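Local structure of putative Nitroreductase (Anabaena variabilis ATCC 29413, 3EO7) at residues E349-L353 with Q473-G477; L353-T357 with R466-A471; L379-A385 with A433-S439. The protein binds flavin mononucleotide and probably acts as an oxidoreductase of the nitroreductase family. All coordinates share one frame; numbering follows the deposited sequence.

Interaction 1: residues E349-L353 with Q473-G477; sequences ELKAL and QLNLG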
# COMPACT_ATOMS: atom_id res chain seq x y z
N GLU A 349 -9.63 -19.48 -9.82
CA GLU A 349 -9.79 -18.34 -8.93
C GLU A 349 -8.42 -17.80 -8.53
O GLU A 349 -8.17 -16.60 -8.56
CB GLU A 349 -10.60 -18.72 -7.69
CG GLU A 349 -12.11 -18.75 -7.95
CD GLU A 349 -12.95 -19.40 -6.85
OE1 GLU A 349 -12.39 -20.20 -6.06
OE2 GLU A 349 -14.20 -19.15 -6.84
N LEU A 350 -7.51 -18.69 -8.12
CA LEU A 350 -6.17 -18.26 -7.75
C LEU A 350 -5.49 -17.58 -8.94
O LEU A 350 -4.90 -16.54 -8.78
CB LEU A 350 -5.31 -19.45 -7.27
CG LEU A 350 -3.87 -19.08 -6.86
CD1 LEU A 350 -3.87 -18.07 -5.69
CD2 LEU A 350 -3.10 -20.37 -6.54
N LYS A 351 -5.56 -18.20 -10.12
CA LYS A 351 -4.95 -17.60 -11.31
C LYS A 351 -5.51 -16.21 -11.61
O LYS A 351 -4.75 -15.31 -12.00
CB LYS A 351 -5.10 -18.49 -12.54
CG LYS A 351 -4.18 -19.72 -12.52
CD LYS A 351 -4.33 -20.62 -13.75
CE LYS A 351 -5.66 -21.34 -13.78
NZ LYS A 351 -5.73 -22.34 -14.93
N ALA A 352 -6.82 -16.04 -11.45
CA ALA A 352 -7.46 -14.74 -11.72
C ALA A 352 -6.93 -13.66 -10.75
O ALA A 352 -6.64 -12.53 -11.19
CB ALA A 352 -8.99 -14.86 -11.65
N LEU A 353 -6.79 -14.02 -9.47
CA LEU A 353 -6.24 -13.09 -8.46
C LEU A 353 -4.83 -12.65 -8.85
O LEU A 353 -4.51 -11.45 -8.81
CB LEU A 353 -6.20 -13.74 -7.07
CG LEU A 353 -7.51 -14.21 -6.48
CD1 LEU A 353 -7.26 -14.83 -5.10
CD2 LEU A 353 -8.47 -13.06 -6.43
N GLN A 473 -14.11 -9.13 -5.55
CA GLN A 473 -14.82 -9.22 -6.82
C GLN A 473 -15.25 -10.64 -7.16
O GLN A 473 -16.32 -10.84 -7.72
CB GLN A 473 -13.95 -8.68 -7.94
CG GLN A 473 -14.51 -8.80 -9.37
CD GLN A 473 -15.81 -8.08 -9.61
OE1 GLN A 473 -16.16 -7.14 -8.90
NE2 GLN A 473 -16.55 -8.51 -10.65
N LEU A 474 -14.41 -11.61 -6.82
CA LEU A 474 -14.66 -13.03 -7.04
C LEU A 474 -15.43 -13.72 -5.90
O LEU A 474 -15.50 -14.95 -5.88
CB LEU A 474 -13.35 -13.76 -7.31
CG LEU A 474 -12.58 -13.31 -8.58
CD1 LEU A 474 -11.40 -14.23 -8.81
CD2 LEU A 474 -13.45 -13.27 -9.80
N ASN A 475 -16.00 -12.94 -4.97
CA ASN A 475 -16.80 -13.49 -3.86
C ASN A 475 -16.00 -14.40 -2.95
O ASN A 475 -16.52 -15.37 -2.37
CB ASN A 475 -18.01 -14.24 -4.41
CG ASN A 475 -18.90 -13.36 -5.26
OD1 ASN A 475 -19.22 -13.70 -6.40
ND2 ASN A 475 -19.25 -12.21 -4.74
N LEU A 476 -14.74 -14.05 -2.80
CA LEU A 476 -13.81 -14.78 -1.95
C LEU A 476 -13.52 -13.96 -0.69
O LEU A 476 -13.96 -12.81 -0.55
CB LEU A 476 -12.51 -15.04 -2.70
CG LEU A 476 -12.62 -15.82 -4.02
CD1 LEU A 476 -11.20 -15.90 -4.64
CD2 LEU A 476 -13.27 -17.17 -3.84
N GLY A 477 -12.84 -14.61 0.25
CA GLY A 477 -12.39 -13.99 1.50
C GLY A 477 -10.92 -13.63 1.40
O GLY A 477 -10.16 -14.29 0.69
O HOH W 1 -15.40 -16.95 -7.77
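The carboxylate of Glu349 is the flat group of this contact, and methyl CD2 of Leu476 lies over one of its faces. Leu476 CD2 is 3.7 Å from Glu349 OE2 and also touches CD and OE1. The same oxygen, Glu349 OE2, accepts a hydrogen bond from a water at 2.7 Å. The water also donates a hydrogen bond to Leu474 O at 2.8 Å, so it bridges helix and turn. Glu349 OE1 is held from elsewhere, by a salt bridge to Arg509 and by the backbone N of Thr346. These partners should fix the rotation of the carboxylate. The chain of Glu349 runs out extended (chi2 168°), which carries the carboxylate out to Leu476 CD2.

The rest is apolar. Leu474 CD1 sits against Ala352 CB at 3.8 Å and Leu353 CD2 at 4.0 Å. The side chains of Leu353 and Leu474 run alongside each other, pointing opposite ways. The other branch of Leu353 meets Leu476: CD1 to CD1, 4.1 Å. Leu353 thus gives one methyl to Leu474 and the other to Leu476.

Asn475 between them has positive phi and is the C-prime residue of a Schellman motif, in which Leu476 N bonds to Ala471 O. The turn ends helix 452-473 and leads into strand 477-481, where Gly477 pairs with Gly508. The contact therefore sets the first turns of helix 347-358 beside the link between helix 452-473 and the sheet.

Interaction 2: residues L353-T357 with R466-A471; sequences LLDFT and RLNLAA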
# COMPACT_ATOMS: atom_id res chain seq x y z
N LEU A 353 -6.79 -14.02 -9.47
CA LEU A 353 -6.24 -13.09 -8.46
C LEU A 353 -4.83 -12.65 -8.85
O LEU A 353 -4.51 -11.45 -8.81
CB LEU A 353 -6.20 -13.74 -7.07
CG LEU A 353 -7.51 -14.21 -6.48
CD1 LEU A 353 -7.26 -14.83 -5.10
CD2 LEU A 353 -8.47 -13.06 -6.43
N LEU A 354 -4.00 -13.62 -9.24
CA LEU A 354 -2.62 -13.32 -9.63
C LEU A 354 -2.57 -12.48 -10.90
O LEU A 354 -1.71 -11.61 -11.05
CB LEU A 354 -1.82 -14.61 -9.81
CG LEU A 354 -1.63 -15.46 -8.55
CD1 LEU A 354 -0.86 -16.80 -8.89
CD2 LEU A 354 -0.90 -14.64 -7.47
N ASP A 355 -3.48 -12.75 -11.82
CA ASP A 355 -3.51 -12.02 -13.08
C ASP A 355 -3.81 -10.54 -12.86
O ASP A 355 -3.12 -9.68 -13.40
CB ASP A 355 -4.58 -12.63 -14.00
CG ASP A 355 -4.55 -12.03 -15.39
OD1 ASP A 355 -3.56 -12.24 -16.11
OD2 ASP A 355 -5.55 -11.36 -15.76
N PHE A 356 -4.81 -10.25 -12.04
CA PHE A 356 -5.19 -8.86 -11.79
C PHE A 356 -4.08 -8.14 -11.02
O PHE A 356 -3.83 -6.97 -11.23
CB PHE A 356 -6.51 -8.75 -11.07
CG PHE A 356 -6.87 -7.33 -10.74
CD1 PHE A 356 -7.21 -6.46 -11.77
CD2 PHE A 356 -6.86 -6.86 -9.46
CE1 PHE A 356 -7.53 -5.13 -11.50
CE2 PHE A 356 -7.20 -5.51 -9.18
CZ PHE A 356 -7.52 -4.65 -10.22
N THR A 357 -3.43 -8.86 -10.11
CA THR A 357 -2.44 -8.24 -9.23
C THR A 357 -1.13 -8.00 -9.95
O THR A 357 -0.56 -6.91 -9.84
CB THR A 357 -2.22 -9.14 -8.01
OG1 THR A 357 -3.47 -9.31 -7.33
CG2 THR A 357 -1.13 -8.53 -7.06
N ARG A 466 -4.55 -4.84 -4.65
CA ARG A 466 -5.05 -5.42 -5.88
C ARG A 466 -5.56 -6.83 -5.59
O ARG A 466 -6.60 -7.22 -6.08
CB ARG A 466 -3.97 -5.43 -6.96
CG ARG A 466 -3.56 -4.02 -7.43
CD ARG A 466 -2.55 -4.07 -8.57
NE ARG A 466 -3.13 -4.53 -9.85
CZ ARG A 466 -3.51 -3.72 -10.84
NH1 ARG A 466 -3.40 -2.42 -10.71
NH2 ARG A 466 -4.01 -4.20 -11.97
N LEU A 467 -4.83 -7.58 -4.76
CA LEU A 467 -5.26 -8.93 -4.39
C LEU A 467 -6.57 -8.89 -3.59
O LEU A 467 -7.44 -9.73 -3.80
CB LEU A 467 -4.17 -9.65 -3.53
CG LEU A 467 -2.90 -10.16 -4.19
CD1 LEU A 467 -1.81 -10.49 -3.15
CD2 LEU A 467 -3.27 -11.42 -5.03
N ASN A 468 -6.68 -7.96 -2.63
CA ASN A 468 -7.88 -7.83 -1.82
C ASN A 468 -9.12 -7.52 -2.70
O ASN A 468 -10.16 -8.14 -2.56
CB ASN A 468 -7.75 -6.75 -0.72
CG ASN A 468 -7.05 -7.26 0.54
OD1 ASN A 468 -7.68 -7.33 1.61
ND2 ASN A 468 -5.77 -7.61 0.44
N LEU A 469 -8.98 -6.56 -3.61
CA LEU A 469 -10.08 -6.16 -4.50
C LEU A 469 -10.46 -7.31 -5.42
O LEU A 469 -11.66 -7.62 -5.57
CB LEU A 469 -9.69 -4.90 -5.26
CG LEU A 469 -9.64 -3.61 -4.41
CD1 LEU A 469 -9.04 -2.44 -5.23
CD2 LEU A 469 -11.01 -3.27 -3.82
N ALA A 470 -9.47 -7.97 -6.00
CA ALA A 470 -9.76 -9.13 -6.85
C ALA A 470 -10.51 -10.22 -6.09
O ALA A 470 -11.46 -10.81 -6.62
CB ALA A 470 -8.49 -9.68 -7.52
N ALA A 471 -10.10 -10.50 -4.86
CA ALA A 471 -10.72 -11.53 -4.04
C ALA A 471 -12.18 -11.19 -3.83
O ALA A 471 -13.05 -12.01 -4.04
CB ALA A 471 -9.99 -11.68 -2.66
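Arg466 grips Phe356 twice, at its backbone and at its ring. NE and NH2 of Arg466 both donate to Phe356 O, each at 2.9 Å, a side-on grip on a single atom. That oxygen lies in the guanidinium plane. The chain of Arg466 bends at chi3 (71°), and the guanidinium ends up flat over one face of the Phe356 ring. CZ of Arg466 is 4.3 Å from the ring centroid with the planes 24° apart, a stack with cation-pi character. Arg466 O lies at the ring edge, and Ala470 CB touches Phe356 CD2 at 3.8 Å.

Two leucines extend the contact. Leu353 CD2 presses on the backbone of the other helix, 3.4 Å from Ala471 N. Leu467 CD2 lies tight against Thr357 OG1 at 3.1 Å. This hydroxyl is positioned by its own helix, donating to Leu353 O at 2.8 Å; Thr357 N reaches that oxygen from the opposite face.

Further out, Glu197 of helix 181-202 forms a salt bridge with Arg466 NH1, and Tyr363 meets the Phe356 ring edge-to-face. Segments 353-357 and 466-471 have axes 8.6 Å apart, their N-to-C directions at 134°. Strand 500-508 touches helices 347-358 and 452-473 through Leu507, which contacts Leu353 and Ala471.

Interaction 3: residues L379-A385 with A433-S439; sequences LIETFIA and AVIFHTS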
# COMPACT_ATOMS: atom_id res chain seq x y z
N LEU A 379 12.36 -5.61 -6.55
CA LEU A 379 12.90 -5.93 -5.26
C LEU A 379 12.03 -6.91 -4.44
O LEU A 379 12.42 -7.31 -3.36
CB LEU A 379 13.09 -4.65 -4.46
CG LEU A 379 13.92 -3.54 -5.11
CD1 LEU A 379 14.01 -2.33 -4.19
CD2 LEU A 379 15.32 -4.07 -5.47
N ILE A 380 10.84 -7.21 -4.95
CA ILE A 380 9.88 -8.01 -4.21
C ILE A 380 9.66 -9.37 -4.90
O ILE A 380 9.49 -9.44 -6.12
CB ILE A 380 8.55 -7.26 -4.09
CG1 ILE A 380 8.74 -6.07 -3.12
CG2 ILE A 380 7.41 -8.18 -3.60
CD1 ILE A 380 7.70 -5.13 -3.23
N GLU A 381 9.73 -10.42 -4.11
CA GLU A 381 9.45 -11.76 -4.58
C GLU A 381 8.14 -12.23 -3.94
O GLU A 381 7.72 -11.76 -2.88
CB GLU A 381 10.60 -12.68 -4.25
CG GLU A 381 11.92 -12.31 -4.93
CD GLU A 381 11.84 -12.29 -6.43
OE1 GLU A 381 11.14 -13.15 -7.01
OE2 GLU A 381 12.49 -11.41 -7.05
N THR A 382 7.51 -13.21 -4.61
CA THR A 382 6.24 -13.72 -4.17
C THR A 382 6.31 -15.24 -4.01
O THR A 382 6.75 -15.94 -4.93
CB THR A 382 5.12 -13.35 -5.17
OG1 THR A 382 5.06 -11.91 -5.32
CG2 THR A 382 3.75 -13.97 -4.71
N PHE A 383 5.94 -15.72 -2.83
CA PHE A 383 5.84 -17.17 -2.53
C PHE A 383 4.44 -17.44 -2.05
O PHE A 383 3.85 -16.60 -1.35
CB PHE A 383 6.85 -17.63 -1.48
CG PHE A 383 8.28 -17.48 -1.94
CD1 PHE A 383 8.92 -16.24 -1.89
CD2 PHE A 383 8.96 -18.57 -2.48
CE1 PHE A 383 10.24 -16.10 -2.35
CE2 PHE A 383 10.29 -18.43 -2.93
CZ PHE A 383 10.90 -17.17 -2.87
N ILE A 384 3.89 -18.58 -2.45
CA ILE A 384 2.53 -18.90 -2.08
C ILE A 384 2.45 -20.23 -1.36
O ILE A 384 2.88 -21.26 -1.90
CB ILE A 384 1.59 -18.93 -3.32
CG1 ILE A 384 1.82 -17.67 -4.19
CG2 ILE A 384 0.14 -19.07 -2.90
CD1 ILE A 384 0.81 -17.48 -5.35
N ALA A 385 1.93 -20.21 -0.15
CA ALA A 385 1.62 -21.45 0.55
C ALA A 385 0.19 -21.83 0.14
O ALA A 385 -0.76 -21.08 0.38
CB ALA A 385 1.72 -21.29 2.08
N ALA A 433 -5.08 -20.30 0.42
CA ALA A 433 -3.73 -19.94 -0.01
C ALA A 433 -3.28 -18.71 0.76
O ALA A 433 -4.10 -17.86 1.15
CB ALA A 433 -3.69 -19.64 -1.50
N VAL A 434 -1.98 -18.61 0.95
CA VAL A 434 -1.39 -17.50 1.69
C VAL A 434 -0.23 -16.96 0.87
O VAL A 434 0.70 -17.72 0.53
CB VAL A 434 -0.95 -17.92 3.08
CG1 VAL A 434 -0.32 -16.69 3.82
CG2 VAL A 434 -2.14 -18.50 3.92
N ILE A 435 -0.31 -15.69 0.48
CA ILE A 435 0.72 -15.06 -0.33
C ILE A 435 1.73 -14.26 0.51
O ILE A 435 1.35 -13.37 1.27
CB ILE A 435 0.07 -14.19 -1.42
CG1 ILE A 435 -0.83 -15.07 -2.31
CG2 ILE A 435 1.11 -13.46 -2.28
CD1 ILE A 435 -1.54 -14.26 -3.37
N PHE A 436 3.00 -14.61 0.36
CA PHE A 436 4.10 -13.97 1.07
C PHE A 436 4.89 -13.08 0.12
O PHE A 436 5.35 -13.54 -0.91
CB PHE A 436 5.06 -15.02 1.64
CG PHE A 436 4.45 -15.87 2.71
CD1 PHE A 436 3.64 -16.94 2.38
CD2 PHE A 436 4.64 -15.56 4.03
CE1 PHE A 436 3.02 -17.68 3.40
CE2 PHE A 436 4.04 -16.29 5.03
CZ PHE A 436 3.23 -17.34 4.72
N HIS A 437 4.99 -11.79 0.46
CA HIS A 437 5.84 -10.88 -0.26
C HIS A 437 7.13 -10.79 0.52
O HIS A 437 7.13 -10.58 1.75
CB HIS A 437 5.16 -9.50 -0.37
CG HIS A 437 4.00 -9.51 -1.30
ND1 HIS A 437 2.75 -9.08 -0.92
CD2 HIS A 437 3.89 -9.94 -2.58
CE1 HIS A 437 1.92 -9.21 -1.95
NE2 HIS A 437 2.59 -9.74 -2.97
N THR A 438 8.24 -10.93 -0.19
CA THR A 438 9.54 -10.94 0.43
C THR A 438 10.53 -10.05 -0.31
O THR A 438 10.28 -9.63 -1.45
CB THR A 438 10.12 -12.38 0.45
OG1 THR A 438 10.57 -12.72 -0.86
CG2 THR A 438 9.09 -13.44 0.97
N SER A 439 11.64 -9.77 0.34
CA SER A 439 12.71 -9.02 -0.26
C SER A 439 14.06 -9.31 0.37
O SER A 439 14.16 -9.48 1.58
CB SER A 439 12.45 -7.50 -0.13
OG SER A 439 13.38 -6.73 -0.86
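Residues 381-385 and 433-439 are neighbouring antiparallel strands, with segment axes 4.7 Å apart at 158°. Glu381 with Thr438, Phe383 with Phe436 and Ala385 with Val434 are hydrogen-bonded pairs, each joined by two backbone bonds. The bond from Phe436 N to Phe383 O is short and straight (2.8 Å, 172°). Thr382 with His437 and Ile384 with Ile435 are non-hydrogen-bonded pairs. Beyond the ladder, Ser439 OG donates to Leu379 O at 2.7 Å. OG of Ser439 stands trans to its own backbone N (chi1 -172°), which lets it reach that carbonyl. Placing an alanine at Ser439 would probably leave Leu379 O without this donor and weaken the tie at this end.

On one face Thr382 and His437 lie side by side, with Thr382 OG1 at the edge of the imidazole, 3.6 Å from His437 CD2. Tyr358 OH bonds to both Thr382 OG1 and His437 NE2. Thr382 CG2 meets Ile435 CG2 at 3.6 Å. On the other face Thr438 OG1 approaches the edge of the Phe383 ring, 3.7 Å from Phe383 CE1; this hydroxyl is hydrogen-bonded to Glu499 OE1. Phe436 turns its ring edge to Ala385 CB, 4.1 Å from CE1.

Strand 433-439 also pairs with strand 500-508, and strand 381-390 with strand 395-400. Helices 441-448 and 452-473 touch the Leu379 and Ser439 end.

All three contacts lie in the nitroreductase-like part of the chain between residues 331 and 509. Interactions 1 and 2 have centres 7 Å apart and share Leu353; both join helix 347-358 to helix 452-473 or the turn after it. Interaction 3 lies in the sheet, its centre about 14 Å from that of interaction 2. It is nested along the chain: helix 347-358 comes first, then strands 381-390 and 433-439, then helix 452-473. The helix pair rests on the sheet where Leu467 CD2 meets Ile435 CD1 at 3.7 Å and Leu354 packs on Ile384. Helices and sheet thus form one layered core. Flavin mononucleotide lies nearby, about 10 Å from the His437 side chain.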